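Glycosylation Associate Protein 1 (Streptococcus agalactiae serotype V, PDB 6OYC) is an accessory Sec system protein that probably takes part, in complex with partner proteins, in glycosylation and secretion of a bacterial surface glycoprotein. Local coordinates at residues D92-N97 and F104-F109. Numbering follows the deposited sequence.
Sequences DFRQLN and FTYTPF
R94 and Y106 are joined by a hydrogen bond at the exposed side of a small cluster that illustrates how an aromatic edge strand can hold a preceding loop against a sheet. NH1 of R94 donates to OH of Y106 across 3.0 Å, with an N-H...O angle of 158° and the oxygen close to the guanidinium plane, so the hydroxyl lies at the guanidinium edge. The CD2-CE2 side of the F104 ring packs against one face of the same guanidinium, CZ of R94 being 3.7 Å from CD2 of F104; the two planes are well tilted against each other. The bend at chi3 (73°) in the R94 chain brings the guanidinium round beside F104, with NH1 still in reach of the tyrosine.

F93 supplies the apolar half. Its CE2 edge points at the face of F104 in a T-shaped pair, with ring centroids 5.5 Å apart and planes at 74°. From its CZ corner it also meets Y106, whose OH lies near the plane of the F93 ring, 3.4 Å from CZ of F93. CG of R94 lies over one face of the F93 ring, displaced toward its rim, so the consecutive side chains pack on each other as well as on the strand.

Behind this first shell, D92 shapes the turn that presents both residues: its OD1 accepts from N of R94 at 2.9 Å in an Asx turn, approached from above the carboxylate plane. A bond from NE1 of W98 to O of F93 closes the loop on itself just beyond the turn.

The loop between helix 76-80 and strand 103-106 is thereby fastened to that strand, one of the two edge strands of the antiparallel sheet, with F93 and Y106 reaching V111, and F104 reaching V113, on the adjoining strand 111-115.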
ATOM      1  N   ASP A  92     -19.790  14.025  11.089  1.00 30.57           N
ATOM      2  CA  ASP A  92     -19.803  13.530  12.465  1.00 29.19           C
ATOM      3  C   ASP A  92     -20.954  12.542  12.583  1.00 31.99           C
ATOM      4  O   ASP A  92     -22.129  12.942  12.576  1.00 32.08           O
ATOM      5  CB  ASP A  92     -19.977  14.686  13.447  1.00 29.34           C
ATOM      6  CG  ASP A  92     -20.059  14.233  14.907  1.00 32.52           C
ATOM      7  OD1 ASP A  92     -20.069  13.008  15.218  1.00 27.46           O
ATOM      8  OD2 ASP A  92     -20.102  15.146  15.757  1.00 35.10           O
ATOM      9  N   PHE A  93     -20.622  11.253  12.690  1.00 27.15           N
ATOM     10  CA  PHE A  93     -21.664  10.233  12.687  1.00 27.72           C
ATOM     11  C   PHE A  93     -22.666  10.429  13.825  1.00 29.72           C
ATOM     12  O   PHE A  93     -23.797   9.937  13.734  1.00 30.35           O
ATOM     13  CB  PHE A  93     -21.031   8.845  12.776  1.00 30.17           C
ATOM     14  CG  PHE A  93     -20.688   8.443  14.183  1.00 30.28           C
ATOM     15  CD1 PHE A  93     -19.489   8.849  14.763  1.00 31.21           C
ATOM     16  CD2 PHE A  93     -21.586   7.705  14.950  1.00 29.42           C
ATOM     17  CE1 PHE A  93     -19.180   8.500  16.085  1.00 28.13           C
ATOM     18  CE2 PHE A  93     -21.275   7.356  16.267  1.00 28.66           C
ATOM     19  CZ  PHE A  93     -20.068   7.753  16.820  1.00 28.26           C
ATOM     20  N   ARG A  94     -22.276  11.122  14.902  1.00 28.60           N
ATOM     21  CA  ARG A  94     -23.186  11.334  16.021  1.00 31.89           C
ATOM     22  C   ARG A  94     -24.372  12.224  15.647  1.00 32.15           C
ATOM     23  O   ARG A  94     -25.379  12.238  16.364  1.00 31.08           O
ATOM     24  CB  ARG A  94     -22.427  11.952  17.212  1.00 30.87           C
ATOM     25  CG  ARG A  94     -21.451  11.020  17.903  1.00 26.72           C
ATOM     26  CD  ARG A  94     -20.675  11.743  18.986  1.00 29.43           C
ATOM     27  NE  ARG A  94     -21.509  12.009  20.158  1.00 31.57           N
ATOM     28  CZ  ARG A  94     -21.659  11.191  21.207  1.00 32.14           C
ATOM     29  NH1 ARG A  94     -21.017  10.015  21.286  1.00 25.29           N
ATOM     30  NH2 ARG A  94     -22.462  11.569  22.192  1.00 29.49           N
ATOM     31  N   GLN A  95     -24.277  12.967  14.551  1.00 30.92           N
ATOM     32  CA  GLN A  95     -25.335  13.883  14.144  1.00 33.04           C
ATOM     33  C   GLN A  95     -26.210  13.345  13.015  1.00 33.51           C
ATOM     34  O   GLN A  95     -26.999  14.108  12.443  1.00 38.12           O
ATOM     35  CB  GLN A  95     -24.719  15.227  13.758  1.00 33.45           C
ATOM     36  CG  GLN A  95     -23.895  15.765  14.907  1.00 37.88           C
ATOM     37  CD  GLN A  95     -23.692  17.244  14.859  1.00 42.30           C
ATOM     38  OE1 GLN A  95     -24.602  18.007  14.519  1.00 46.20           O
ATOM     39  NE2 GLN A  95     -22.481  17.673  15.197  1.00 44.27           N
ATOM     40  N   LEU A  96     -26.107  12.056  12.690  1.00 30.80           N
ATOM     41  CA  LEU A  96     -26.967  11.461  11.679  1.00 31.66           C
ATOM     42  C   LEU A  96     -28.365  11.203  12.249  1.00 35.80           C
ATOM     43  O   LEU A  96     -28.603  11.257  13.470  1.00 28.43           O
ATOM     44  CB  LEU A  96     -26.369  10.159  11.162  1.00 29.07           C
ATOM     45  CG  LEU A  96     -24.976  10.355  10.567  1.00 33.54           C
ATOM     46  CD1 LEU A  96     -24.364   9.048  10.116  1.00 27.54           C
ATOM     47  CD2 LEU A  96     -25.067  11.336   9.418  1.00 31.81           C
ATOM     48  N   ASN A  97     -29.299  10.899  11.343  1.00 32.05           N
ATOM     49  CA  ASN A  97     -30.695  10.688  11.727  1.00 32.68           C
ATOM     50  C   ASN A  97     -30.893   9.259  12.236  1.00 33.73           C
ATOM     51  O   ASN A  97     -31.593   8.441  11.643  1.00 32.45           O
ATOM     52  CB  ASN A  97     -31.624  11.011  10.565  1.00 31.17           C
ATOM     53  CG  ASN A  97     -31.770  12.496  10.339  1.00 32.22           C
ATOM     54  OD1 ASN A  97     -31.794  13.272  11.277  1.00 34.58           O
ATOM     55  ND2 ASN A  97     -31.840  12.899   9.092  1.00 33.28           N
ATOM     56  N   PHE A 104     -24.469   4.971  22.281  1.00 29.32           N
ATOM     57  CA  PHE A 104     -23.209   4.698  21.603  1.00 28.58           C
ATOM     58  C   PHE A 104     -22.267   3.950  22.537  1.00 30.26           C
ATOM     59  O   PHE A 104     -21.993   4.414  23.645  1.00 29.52           O
ATOM     60  CB  PHE A 104     -22.551   5.999  21.131  1.00 28.17           C
ATOM     61  CG  PHE A 104     -23.424   6.846  20.245  1.00 28.26           C
ATOM     62  CD1 PHE A 104     -23.978   6.329  19.084  1.00 28.63           C
ATOM     63  CD2 PHE A 104     -23.679   8.170  20.567  1.00 30.46           C
ATOM     64  CE1 PHE A 104     -24.777   7.134  18.252  1.00 31.22           C
ATOM     65  CE2 PHE A 104     -24.473   8.971  19.749  1.00 29.48           C
ATOM     66  CZ  PHE A 104     -25.018   8.454  18.593  1.00 28.32           C
ATOM     67  N   THR A 105     -21.763   2.812  22.090  1.00 26.17           N
ATOM     68  CA  THR A 105     -20.737   2.081  22.813  1.00 23.87           C
ATOM     69  C   THR A 105     -19.428   2.258  22.056  1.00 28.04           C
ATOM     70  O   THR A 105     -19.287   1.750  20.937  1.00 28.75           O
ATOM     71  CB  THR A 105     -21.090   0.598  22.948  1.00 30.81           C
ATOM     72  OG1 THR A 105     -22.354   0.447  23.617  1.00 30.27           O
ATOM     73  CG2 THR A 105     -19.988  -0.147  23.732  1.00 28.31           C
ATOM     74  N   TYR A 106     -18.484   2.981  22.663  1.00 26.53           N
ATOM     75  CA  TYR A 106     -17.153   3.203  22.102  1.00 27.32           C
ATOM     76  C   TYR A 106     -16.238   2.042  22.496  1.00 28.58           C
ATOM     77  O   TYR A 106     -15.942   1.847  23.680  1.00 26.91           O
ATOM     78  CB  TYR A 106     -16.591   4.544  22.581  1.00 24.07           C
ATOM     79  CG  TYR A 106     -17.168   5.726  21.829  1.00 30.28           C
ATOM     80  CD1 TYR A 106     -18.549   6.013  21.878  1.00 24.59           C
ATOM     81  CD2 TYR A 106     -16.352   6.538  21.043  1.00 26.24           C
ATOM     82  CE1 TYR A 106     -19.083   7.083  21.183  1.00 25.72           C
ATOM     83  CE2 TYR A 106     -16.889   7.610  20.320  1.00 26.32           C
ATOM     84  CZ  TYR A 106     -18.250   7.875  20.392  1.00 29.17           C
ATOM     85  OH  TYR A 106     -18.768   8.934  19.682  1.00 25.18           O
ATOM     86  N   THR A 107     -15.818   1.255  21.519  1.00 27.33           N
ATOM     87  CA  THR A 107     -14.844   0.199  21.789  1.00 26.12           C
ATOM     88  C   THR A 107     -13.471   0.755  21.422  1.00 28.01           C
ATOM     89  O   THR A 107     -13.379   1.882  20.911  1.00 26.95           O
ATOM     90  CB  THR A 107     -15.163  -1.075  20.986  1.00 29.10           C
ATOM     91  OG1 THR A 107     -14.519  -1.023  19.696  1.00 28.58           O
ATOM     92  CG2 THR A 107     -16.681  -1.241  20.804  1.00 27.76           C
ATOM     93  N   PRO A 108     -12.380   0.025  21.672  1.00 29.90           N
ATOM     94  CA  PRO A 108     -11.072   0.499  21.200  1.00 27.85           C
ATOM     95  C   PRO A 108     -10.934   0.533  19.682  1.00 28.74           C
ATOM     96  O   PRO A 108      -9.890   0.972  19.194  1.00 28.89           O
ATOM     97  CB  PRO A 108     -10.088  -0.508  21.822  1.00 27.93           C
ATOM     98  CG  PRO A 108     -10.788  -1.041  23.011  1.00 30.49           C
ATOM     99  CD  PRO A 108     -12.249  -1.075  22.648  1.00 29.61           C
ATOM    100  N   PHE A 109     -11.935   0.102  18.909  1.00 27.00           N
ATOM    101  CA  PHE A 109     -11.742  -0.014  17.465  1.00 28.35           C
ATOM    102  C   PHE A 109     -12.885   0.588  16.639  1.00 29.62           C
ATOM    103  O   PHE A 109     -12.636   1.112  15.552  1.00 27.40           O
ATOM    104  CB  PHE A 109     -11.525  -1.487  17.096  1.00 25.83           C
ATOM    105  CG  PHE A 109     -10.311  -2.104  17.763  1.00 30.38           C
ATOM    106  CD1 PHE A 109      -9.017  -1.839  17.285  1.00 29.58           C
ATOM    107  CD2 PHE A 109     -10.449  -2.932  18.872  1.00 29.24           C
ATOM    108  CE1 PHE A 109      -7.885  -2.404  17.913  1.00 30.17           C
ATOM    109  CE2 PHE A 109      -9.323  -3.506  19.494  1.00 32.33           C
ATOM    110  CZ  PHE A 109      -8.042  -3.236  19.017  1.00 26.62           C
TER